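Local coordinates for suppressor of fused family protein (Neisseria gonorrhoeae, PDB 3K5J) that is of unknown function but resembles the N-terminal domain of human suppressor of fused and may act in protein binding, at residues A[69-81]-A[104-117]. Numbering follows the deposited sequence.
Sequences IISPFETPEHIET and IGRPWVEQSSFRHF. With SO4 (sulfate ion), chain E.
E77 of helix 77-91 reaches across and takes the backbone N-H of E110 on OE2 (N to OE2 2.8 Å), on the syn side of the carboxylate and with a bent N-H...O angle of 131°. Its other oxygen, OE1, accepts the hydroxyl of T75 at 2.7 Å from T75 OG1; as that same OG1 caps the helix by accepting from E77 N, one threonine hydroxyl holds both the backbone N and the carboxylate of E77. V109 CG1 lies 3.4 Å from H78 CE1, while CG2 meets F73 CZ. The six-membered ring of W108 turns its edge, near its plane, to I69 CG2 (3.9 Å from CZ3) and I70 O; P72 CD of the following loop touches CH2 obliquely. H78 and W108 form an oblique aromatic pair, CE1 to CE3 3.7 Å, planes at 32°. On strand 116-120, F117 receives I69 CD1 and T81 CG2, the latter at its edge. The loop 104-115 of this Sufu-like fold, leading into strand 116-120, thus packs on the strand-loop-helix connection from 65-71 to 77-91; L140 of the intervening strand 135-143 touches I69 and F117. At the outer side R106 NH2 forms a salt bridge with E80 OE1 (3.0 Å), which accepts through its anti lone pair, tilted 25° from the guanidinium plane of R106. Two waters join T81 OG1 to W108 O, one also bonded to H78 ND1, the other accepting from R106 NE. H78 NE2 donates to S71 OG nearly in the imidazole plane, and S71 OG in turn donates to F73 O, on a lone pair in the carbonyl plane, which ties the ring to the turn after the strand.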
ATOM      1  N   ILE A  69      -1.329  -1.107  -2.486  1.00  9.35           N
ATOM      2  CA  ILE A  69      -2.642  -0.444  -2.410  1.00 10.58           C
ATOM      3  C   ILE A  69      -3.632  -1.301  -3.195  1.00 10.98           C
ATOM      4  O   ILE A  69      -3.330  -1.696  -4.353  1.00 11.09           O
ATOM      5  CB  ILE A  69      -2.586   0.972  -3.008  1.00 10.25           C
ATOM      6  CG1 ILE A  69      -1.617   1.872  -2.250  1.00 11.85           C
ATOM      7  CG2 ILE A  69      -3.991   1.594  -3.081  1.00 12.61           C
ATOM      8  CD1 ILE A  69      -1.112   3.108  -3.003  1.00 13.54           C
ATOM      9  N   ILE A  70      -4.783  -1.562  -2.580  1.00 11.11           N
ATOM     10  CA  ILE A  70      -5.889  -2.273  -3.247  1.00 10.21           C
ATOM     11  C   ILE A  70      -6.924  -1.230  -3.652  1.00 11.34           C
ATOM     12  O   ILE A  70      -7.458  -0.525  -2.805  1.00 12.49           O
ATOM     13  CB  ILE A  70      -6.540  -3.395  -2.383  1.00 10.49           C
ATOM     14  CG1 ILE A  70      -5.499  -4.226  -1.620  1.00 11.66           C
ATOM     15  CG2 ILE A  70      -7.489  -4.244  -3.234  1.00 13.67           C
ATOM     16  CD1 ILE A  70      -6.128  -5.225  -0.634  1.00 12.91           C
ATOM     17  N   SER A  71      -7.167  -1.094  -4.954  1.00 11.94           N
ATOM     18  CA  SER A  71      -7.971   0.004  -5.493  1.00 12.43           C
ATOM     19  C   SER A  71      -9.221  -0.490  -6.190  1.00 13.46           C
ATOM     20  O   SER A  71      -9.164  -1.436  -6.987  1.00 14.11           O
ATOM     21  CB  SER A  71      -7.161   0.819  -6.489  1.00 12.16           C
ATOM     22  OG  SER A  71      -7.842   1.985  -6.892  1.00 12.89           O
ATOM     23  N   PRO A  72     -10.350   0.192  -5.958  1.00 14.25           N
ATOM     24  CA  PRO A  72     -11.581  -0.218  -6.656  1.00 13.70           C
ATOM     25  C   PRO A  72     -11.575   0.007  -8.165  1.00 15.34           C
ATOM     26  O   PRO A  72     -12.377  -0.607  -8.895  1.00 19.11           O
ATOM     27  CB  PRO A  72     -12.669   0.623  -5.939  1.00 15.94           C
ATOM     28  CG  PRO A  72     -11.985   1.770  -5.385  1.00 16.86           C
ATOM     29  CD  PRO A  72     -10.605   1.276  -4.989  1.00 14.04           C
ATOM     30  N   PHE A  73     -10.722   0.898  -8.617  1.00 14.85           N
ATOM     31  CA  PHE A  73     -10.606   1.210 -10.030  1.00 15.48           C
ATOM     32  C   PHE A  73      -9.154   1.508 -10.389  1.00 15.04           C
ATOM     33  O   PHE A  73      -8.307   1.777  -9.529  1.00 13.97           O
ATOM     34  CB  PHE A  73     -11.538   2.391 -10.402  1.00 16.33           C
ATOM     35  CG  PHE A  73     -11.387   3.615  -9.485  1.00 15.91           C
ATOM     36  CD1 PHE A  73     -10.332   4.512  -9.641  1.00 18.58           C
ATOM     37  CD2 PHE A  73     -12.326   3.871  -8.505  1.00 17.28           C
ATOM     38  CE1 PHE A  73     -10.210   5.649  -8.805  1.00 18.40           C
ATOM     39  CE2 PHE A  73     -12.190   4.981  -7.644  1.00 18.61           C
ATOM     40  CZ  PHE A  73     -11.175   5.868  -7.817  1.00 18.40           C
ATOM     41  N   GLU A  74      -8.876   1.446 -11.692  1.00 15.87           N
ATOM     42  CA  GLU A  74      -7.577   1.796 -12.232  1.00 15.82           C
ATOM     43  C   GLU A  74      -7.366   3.270 -12.107  1.00 14.70           C
ATOM     44  O   GLU A  74      -8.230   4.097 -12.499  1.00 16.42           O
ATOM     45  CB  GLU A  74      -7.524   1.422 -13.718  1.00 17.70           C
ATOM     46  CG  GLU A  74      -6.197   1.638 -14.354  1.00 18.33           C
ATOM     47  CD  GLU A  74      -6.124   1.172 -15.798  1.00 33.73           C
ATOM     48  OE1 GLU A  74      -7.183   1.119 -16.464  1.00 32.33           O
ATOM     49  OE2 GLU A  74      -4.992   0.842 -16.237  1.00 42.16           O
ATOM     50  N   THR A  75      -6.205   3.652 -11.606  1.00 14.96           N
ATOM     51  CA  THR A  75      -5.837   5.051 -11.530  1.00 14.11           C
ATOM     52  C   THR A  75      -4.332   5.213 -11.333  1.00 13.35           C
ATOM     53  O   THR A  75      -3.762   4.583 -10.456  1.00 14.07           O
ATOM     54  CB  THR A  75      -6.561   5.815 -10.421  1.00 15.01           C
ATOM     55  OG1 THR A  75      -6.024   7.131 -10.357  1.00 15.13           O
ATOM     56  CG2 THR A  75      -6.515   5.143  -9.076  1.00 14.42           C
ATOM     57  N   PRO A  76      -3.707   6.121 -12.085  1.00 14.67           N
ATOM     58  CA  PRO A  76      -2.303   6.395 -11.889  1.00 14.69           C
ATOM     59  C   PRO A  76      -2.011   7.128 -10.581  1.00 14.26           C
ATOM     60  O   PRO A  76      -0.838   7.277 -10.187  1.00 13.90           O
ATOM     61  CB  PRO A  76      -1.945   7.252 -13.108  1.00 18.62           C
ATOM     62  CG  PRO A  76      -3.166   7.912 -13.425  1.00 19.61           C
ATOM     63  CD  PRO A  76      -4.238   6.898 -13.209  1.00 17.69           C
ATOM     64  N   GLU A  77      -3.038   7.546  -9.862  1.00 13.83           N
ATOM     65  CA  GLU A  77      -2.831   8.129  -8.551  1.00 14.34           C
ATOM     66  C   GLU A  77      -1.946   7.236  -7.669  1.00 12.58           C
ATOM     67  O   GLU A  77      -1.126   7.729  -6.881  1.00 13.58           O
ATOM     68  CB  GLU A  77      -4.176   8.407  -7.869  1.00 15.08           C
ATOM     69  CG  GLU A  77      -4.953   9.559  -8.528  1.00 15.50           C
ATOM     70  CD  GLU A  77      -6.423   9.576  -8.118  1.00 16.15           C
ATOM     71  OE1 GLU A  77      -7.135   8.594  -8.445  1.00 18.57           O
ATOM     72  OE2 GLU A  77      -6.836  10.573  -7.479  1.00 17.58           O
ATOM     73  N   HIS A  78      -2.144   5.936  -7.782  1.00 12.42           N
ATOM     74  CA  HIS A  78      -1.396   5.034  -6.916  1.00 11.60           C
ATOM     75  C   HIS A  78       0.073   4.896  -7.294  1.00 10.51           C
ATOM     76  O   HIS A  78       0.930   4.648  -6.428  1.00 11.70           O
ATOM     77  CB  HIS A  78      -2.088   3.675  -6.842  1.00 10.89           C
ATOM     78  CG  HIS A  78      -3.506   3.784  -6.373  1.00 10.28           C
ATOM     79  ND1 HIS A  78      -3.865   4.555  -5.283  1.00 11.78           N
ATOM     80  CD2 HIS A  78      -4.652   3.254  -6.865  1.00 11.80           C
ATOM     81  CE1 HIS A  78      -5.177   4.459  -5.126  1.00 13.47           C
ATOM     82  NE2 HIS A  78      -5.681   3.690  -6.075  1.00 12.31           N
ATOM     83  N   ILE A  79       0.364   5.043  -8.583  1.00 12.08           N
ATOM     84  CA  ILE A  79       1.721   5.047  -9.057  1.00 11.58           C
ATOM     85  C   ILE A  79       2.449   6.280  -8.479  1.00 13.19           C
ATOM     86  O   ILE A  79       3.568   6.177  -7.949  1.00 14.28           O
ATOM     87  CB  ILE A  79       1.802   5.046 -10.613  1.00 12.93           C
ATOM     88  CG1 ILE A  79       1.070   3.821 -11.172  1.00 15.04           C
ATOM     89  CG2 ILE A  79       3.225   5.037 -11.065  1.00 14.53           C
ATOM     90  CD1 ILE A  79       0.855   3.876 -12.687  1.00 16.41           C
ATOM     91  N   GLU A  80       1.757   7.425  -8.535  1.00 13.60           N
ATOM     92  CA  GLU A  80       2.287   8.687  -8.042  1.00 13.98           C
ATOM     93  C   GLU A  80       2.524   8.606  -6.517  1.00 13.31           C
ATOM     94  O   GLU A  80       3.572   9.014  -5.983  1.00 13.42           O
ATOM     95  CB  GLU A  80       1.278   9.815  -8.373  1.00 15.10           C
ATOM     96  CG  GLU A  80       0.989  10.053  -9.865  1.00 16.86           C
ATOM     97  CD  GLU A  80      -0.397  10.655 -10.192  1.00 20.60           C
ATOM     98  OE1 GLU A  80      -1.180  11.047  -9.260  1.00 17.72           O
ATOM     99  OE2 GLU A  80      -0.707  10.703 -11.433  1.00 19.65           O
ATOM    100  N   THR A  81       1.552   8.057  -5.811  1.00 12.84           N
ATOM    101  CA  THR A  81       1.635   7.914  -4.340  1.00 12.82           C
ATOM    102  C   THR A  81       2.815   7.041  -3.955  1.00 11.00           C
ATOM    103  O   THR A  81       3.588   7.380  -3.066  1.00 12.75           O
ATOM    104  CB  THR A  81       0.327   7.287  -3.790  1.00 13.75           C
ATOM    105  OG1 THR A  81      -0.721   8.235  -3.988  1.00 16.08           O
ATOM    106  CG2 THR A  81       0.431   6.926  -2.343  1.00 15.70           C
ATOM    107  N   ILE A 104      -0.709  10.858   3.241  1.00 14.40           N
ATOM    108  CA  ILE A 104      -0.559  10.908   1.795  1.00 14.55           C
ATOM    109  C   ILE A 104      -0.414  12.331   1.286  1.00 14.51           C
ATOM    110  O   ILE A 104       0.094  12.549   0.175  1.00 16.28           O
ATOM    111  CB  ILE A 104      -1.802  10.205   1.123  1.00 14.71           C
ATOM    112  CG1 ILE A 104      -1.982   8.810   1.720  1.00 13.59           C
ATOM    113  CG2 ILE A 104      -1.729  10.180  -0.396  1.00 16.34           C
ATOM    114  CD1 ILE A 104      -3.330   8.151   1.317  1.00 13.66           C
ATOM    115  N   GLY A 105      -0.913  13.279   2.066  1.00 14.34           N
ATOM    116  CA  GLY A 105      -0.846  14.707   1.720  1.00 16.47           C
ATOM    117  C   GLY A 105      -1.941  15.156   0.771  1.00 15.69           C
ATOM    118  O   GLY A 105      -1.920  16.301   0.274  1.00 19.49           O
ATOM    119  N   ARG A 106      -2.880  14.245   0.512  1.00 15.69           N
ATOM    120  CA  ARG A 106      -4.007  14.428  -0.358  1.00 14.91           C
ATOM    121  C   ARG A 106      -4.875  13.172  -0.225  1.00 15.10           C
ATOM    122  O   ARG A 106      -4.427  12.178   0.333  1.00 14.46           O
ATOM    123  CB  ARG A 106      -3.546  14.608  -1.800  1.00 16.81           C
ATOM    124  CG  ARG A 106      -2.946  13.401  -2.411  1.00 17.54           C
ATOM    125  CD  ARG A 106      -2.516  13.735  -3.825  1.00 21.97           C
ATOM    126  NE  ARG A 106      -2.131  12.536  -4.546  1.00 19.17           N
ATOM    127  CZ  ARG A 106      -1.549  12.528  -5.727  1.00 21.77           C
ATOM    128  NH1 ARG A 106      -1.199  13.717  -6.309  1.00 23.94           N
ATOM    129  NH2 ARG A 106      -1.278  11.327  -6.277  1.00 24.32           N
ATOM    130  N   PRO A 107      -6.112  13.194  -0.747  1.00 15.66           N
ATOM    131  CA  PRO A 107      -6.907  11.985  -0.731  1.00 15.86           C
ATOM    132  C   PRO A 107      -6.252  10.856  -1.507  1.00 14.39           C
ATOM    133  O   PRO A 107      -5.654  11.083  -2.568  1.00 15.15           O
ATOM    134  CB  PRO A 107      -8.208  12.413  -1.372  1.00 19.99           C
ATOM    135  CG  PRO A 107      -8.264  13.890  -1.099  1.00 21.23           C
ATOM    136  CD  PRO A 107      -6.866  14.345  -1.278  1.00 18.34           C
ATOM    137  N   TRP A 108      -6.424   9.630  -1.037  1.00 13.51           N
ATOM    138  CA  TRP A 108      -5.753   8.496  -1.710  1.00 12.52           C
ATOM    139  C   TRP A 108      -6.219   8.333  -3.156  1.00 13.79           C
ATOM    140  O   TRP A 108      -5.439   7.952  -4.007  1.00 16.78           O
ATOM    141  CB  TRP A 108      -5.919   7.198  -0.913  1.00 13.15           C
ATOM    142  CG  TRP A 108      -7.262   6.581  -0.873  1.00 12.68           C
ATOM    143  CD1 TRP A 108      -8.420   7.121  -0.358  1.00 13.24           C
ATOM    144  CD2 TRP A 108      -7.612   5.249  -1.312  1.00 12.84           C
ATOM    145  NE1 TRP A 108      -9.447   6.212  -0.459  1.00 13.65           N
ATOM    146  CE2 TRP A 108      -8.980   5.056  -1.032  1.00 12.57           C
ATOM    147  CE3 TRP A 108      -6.890   4.187  -1.888  1.00 11.78           C
ATOM    148  CZ2 TRP A 108      -9.639   3.856  -1.352  1.00 12.42           C
ATOM    149  CZ3 TRP A 108      -7.525   3.015  -2.169  1.00 12.77           C
ATOM    150  CH2 TRP A 108      -8.903   2.859  -1.950  1.00 14.25           C
ATOM    151  N   VAL A 109      -7.525   8.567  -3.376  1.00 12.86           N
ATOM    152  CA  VAL A 109      -8.085   8.779  -4.705  1.00 14.96           C
ATOM    153  C   VAL A 109      -8.956  10.056  -4.601  1.00 14.96           C
ATOM    154  O   VAL A 109      -9.545  10.338  -3.537  1.00 17.46           O
ATOM    155  CB  VAL A 109      -8.857   7.583  -5.233  1.00 15.50           C
ATOM    156  CG1 VAL A 109      -7.977   6.348  -5.371  1.00 16.72           C
ATOM    157  CG2 VAL A 109     -10.047   7.221  -4.371  1.00 17.04           C
ATOM    158  N   GLU A 110      -9.033  10.797  -5.714  1.00 17.39           N
ATOM    159  CA  GLU A 110      -9.604  12.166  -5.751  1.00 18.60           C
ATOM    160  C   GLU A 110     -10.891  12.331  -4.971  1.00 18.94           C
ATOM    161  O   GLU A 110     -11.019  13.301  -4.214  1.00 23.32           O
ATOM    162  CB  GLU A 110      -9.870  12.640  -7.215  1.00 18.98           C
ATOM    163  CG  GLU A 110     -10.365  14.139  -7.349  1.00 26.52           C
ATOM    164  CD  GLU A 110     -10.978  14.448  -8.718  1.00 39.03           C
ATOM    165  OE1 GLU A 110     -11.054  13.548  -9.597  1.00 41.66           O
ATOM    166  OE2 GLU A 110     -11.408  15.608  -8.918  1.00 48.32           O
ATOM    167  N   GLN A 111     -11.844  11.456  -5.175  1.00 17.70           N
ATOM    168  CA  GLN A 111     -13.175  11.703  -4.583  1.00 19.33           C
ATOM    169  C   GLN A 111     -13.355  11.221  -3.156  1.00 17.63           C
ATOM    170  O   GLN A 111     -14.374  11.439  -2.540  1.00 21.29           O
ATOM    171  CB  GLN A 111     -14.281  11.156  -5.483  1.00 22.32           C
ATOM    172  CG  GLN A 111     -14.388  11.907  -6.818  1.00 28.66           C
ATOM    173  CD  GLN A 111     -14.952  13.307  -6.621  1.00 40.64           C
ATOM    174  OE1 GLN A 111     -16.011  13.479  -6.014  1.00 43.92           O
ATOM    175  NE2 GLN A 111     -14.233  14.310  -7.093  1.00 48.56           N
ATOM    176  N   SER A 112     -12.359  10.549  -2.619  1.00 16.31           N
ATOM    177  CA  SER A 112     -12.399  10.113  -1.219  1.00 14.48           C
ATOM    178  C   SER A 112     -11.979  11.253  -0.304  1.00 12.89           C
ATOM    179  O   SER A 112     -11.253  12.170  -0.718  1.00 17.01           O
ATOM    180  CB  SER A 112     -11.431   8.931  -1.010  1.00 14.50           C
ATOM    181  OG  SER A 112     -11.573   8.289   0.245  1.00 14.28           O
ATOM    182  N   SER A 113     -12.364  11.136   0.969  1.00 14.26           N
ATOM    183  CA  SER A 113     -11.859  12.023   2.002  1.00 14.94           C
ATOM    184  C   SER A 113     -10.667  11.411   2.764  1.00 15.04           C
ATOM    185  O   SER A 113     -10.092  12.065   3.653  1.00 15.58           O
ATOM    186  CB  SER A 113     -12.952  12.349   3.048  1.00 16.03           C
ATOM    187  OG  SER A 113     -13.257  11.224   3.850  1.00 15.77           O
ATOM    188  N   PHE A 114     -10.305  10.155   2.463  1.00 13.16           N
ATOM    189  CA  PHE A 114      -9.275   9.470   3.267  1.00 12.44           C
ATOM    190  C   PHE A 114      -7.895   9.899   2.761  1.00 13.70           C
ATOM    191  O   PHE A 114      -7.602   9.743   1.566  1.00 14.91           O
ATOM    192  CB  PHE A 114      -9.449   7.959   3.239  1.00 13.41           C
ATOM    193  CG  PHE A 114     -10.858   7.484   3.447  1.00 13.20           C
ATOM    194  CD1 PHE A 114     -11.787   8.209   4.209  1.00 12.90           C
ATOM    195  CD2 PHE A 114     -11.262   6.284   2.930  1.00 14.55           C
ATOM    196  CE1 PHE A 114     -13.091   7.750   4.351  1.00 14.82           C
ATOM    197  CE2 PHE A 114     -12.561   5.817   3.122  1.00 14.67           C
ATOM    198  CZ  PHE A 114     -13.466   6.574   3.828  1.00 14.33           C
ATOM    199  N   ARG A 115      -7.086  10.444   3.664  1.00 12.68           N
ATOM    200  CA  ARG A 115      -5.781  11.026   3.347  1.00 13.51           C
ATOM    201  C   ARG A 115      -4.630  10.321   4.046  1.00 12.47           C
ATOM    202  O   ARG A 115      -3.502  10.809   3.997  1.00 13.65           O
ATOM    203  CB  ARG A 115      -5.760  12.485   3.826  1.00 17.18           C
ATOM    204  CG  ARG A 115      -6.894  13.337   3.318  1.00 21.36           C
ATOM    205  CD  ARG A 115      -6.874  14.720   4.026  1.00 20.07           C
ATOM    206  NE  ARG A 115      -5.760  15.545   3.567  1.00 24.39           N
ATOM    207  CZ  ARG A 115      -5.768  16.272   2.457  1.00 20.92           C
ATOM    208  NH1 ARG A 115      -6.858  16.394   1.717  1.00 25.40           N
ATOM    209  NH2 ARG A 115      -4.700  16.953   2.153  1.00 24.82           N
ATOM    210  N   HIS A 116      -4.908   9.200   4.709  1.00 12.32           N
ATOM    211  CA  HIS A 116      -3.897   8.429   5.415  1.00 12.53           C
ATOM    212  C   HIS A 116      -4.037   6.955   5.103  1.00 13.26           C
ATOM    213  O   HIS A 116      -5.144   6.462   4.939  1.00 12.80           O
ATOM    214  CB  HIS A 116      -4.024   8.593   6.942  1.00 14.65           C
ATOM    215  CG  HIS A 116      -3.896   9.996   7.422  1.00 15.28           C
ATOM    216  ND1 HIS A 116      -4.977  10.847   7.421  1.00 16.55           N
ATOM    217  CD2 HIS A 116      -2.840  10.696   7.923  1.00 16.76           C
ATOM    218  CE1 HIS A 116      -4.589  12.018   7.906  1.00 18.16           C
ATOM    219  NE2 HIS A 116      -3.303  11.955   8.220  1.00 19.41           N
ATOM    220  N   PHE A 117      -2.916   6.255   5.181  1.00 12.78           N
ATOM    221  CA  PHE A 117      -2.886   4.796   5.232  1.00 12.50           C
ATOM    222  C   PHE A 117      -2.395   4.349   6.596  1.00 13.50           C
ATOM    223  O   PHE A 117      -1.581   5.009   7.193  1.00 15.67           O
ATOM    224  CB  PHE A 117      -1.886   4.229   4.211  1.00 12.52           C
ATOM    225  CG  PHE A 117      -2.182   4.539   2.751  1.00 11.96           C
ATOM    226  CD1 PHE A 117      -3.368   4.115   2.140  1.00 11.85           C
ATOM    227  CD2 PHE A 117      -1.212   5.127   1.952  1.00 13.90           C
ATOM    228  CE1 PHE A 117      -3.590   4.321   0.804  1.00 13.39           C
ATOM    229  CE2 PHE A 117      -1.440   5.348   0.618  1.00 14.38           C
ATOM    230  CZ  PHE A 117      -2.634   4.946   0.041  1.00 13.11           C
TER
HETATM  231  S   SO4 E 186       0.328  13.295  10.322  1.00 27.00           S
HETATM  232  O1  SO4 E 186      -0.506  14.372  10.888  1.00 35.99           O
HETATM  233  O2  SO4 E 186       1.196  12.889  11.414  1.00 35.14           O
HETATM  234  O3  SO4 E 186      -0.584  12.182   9.909  1.00 25.72           O
HETATM  235  O4  SO4 E 186       1.162  13.848   9.238  1.00 30.09           O
HETATM  236  O   HOH W   1      -2.978   6.678  -3.622  1.00 14.12           O
HETATM  237  O   HOH W   2      -3.237  10.119  -4.645  1.00 27.75           O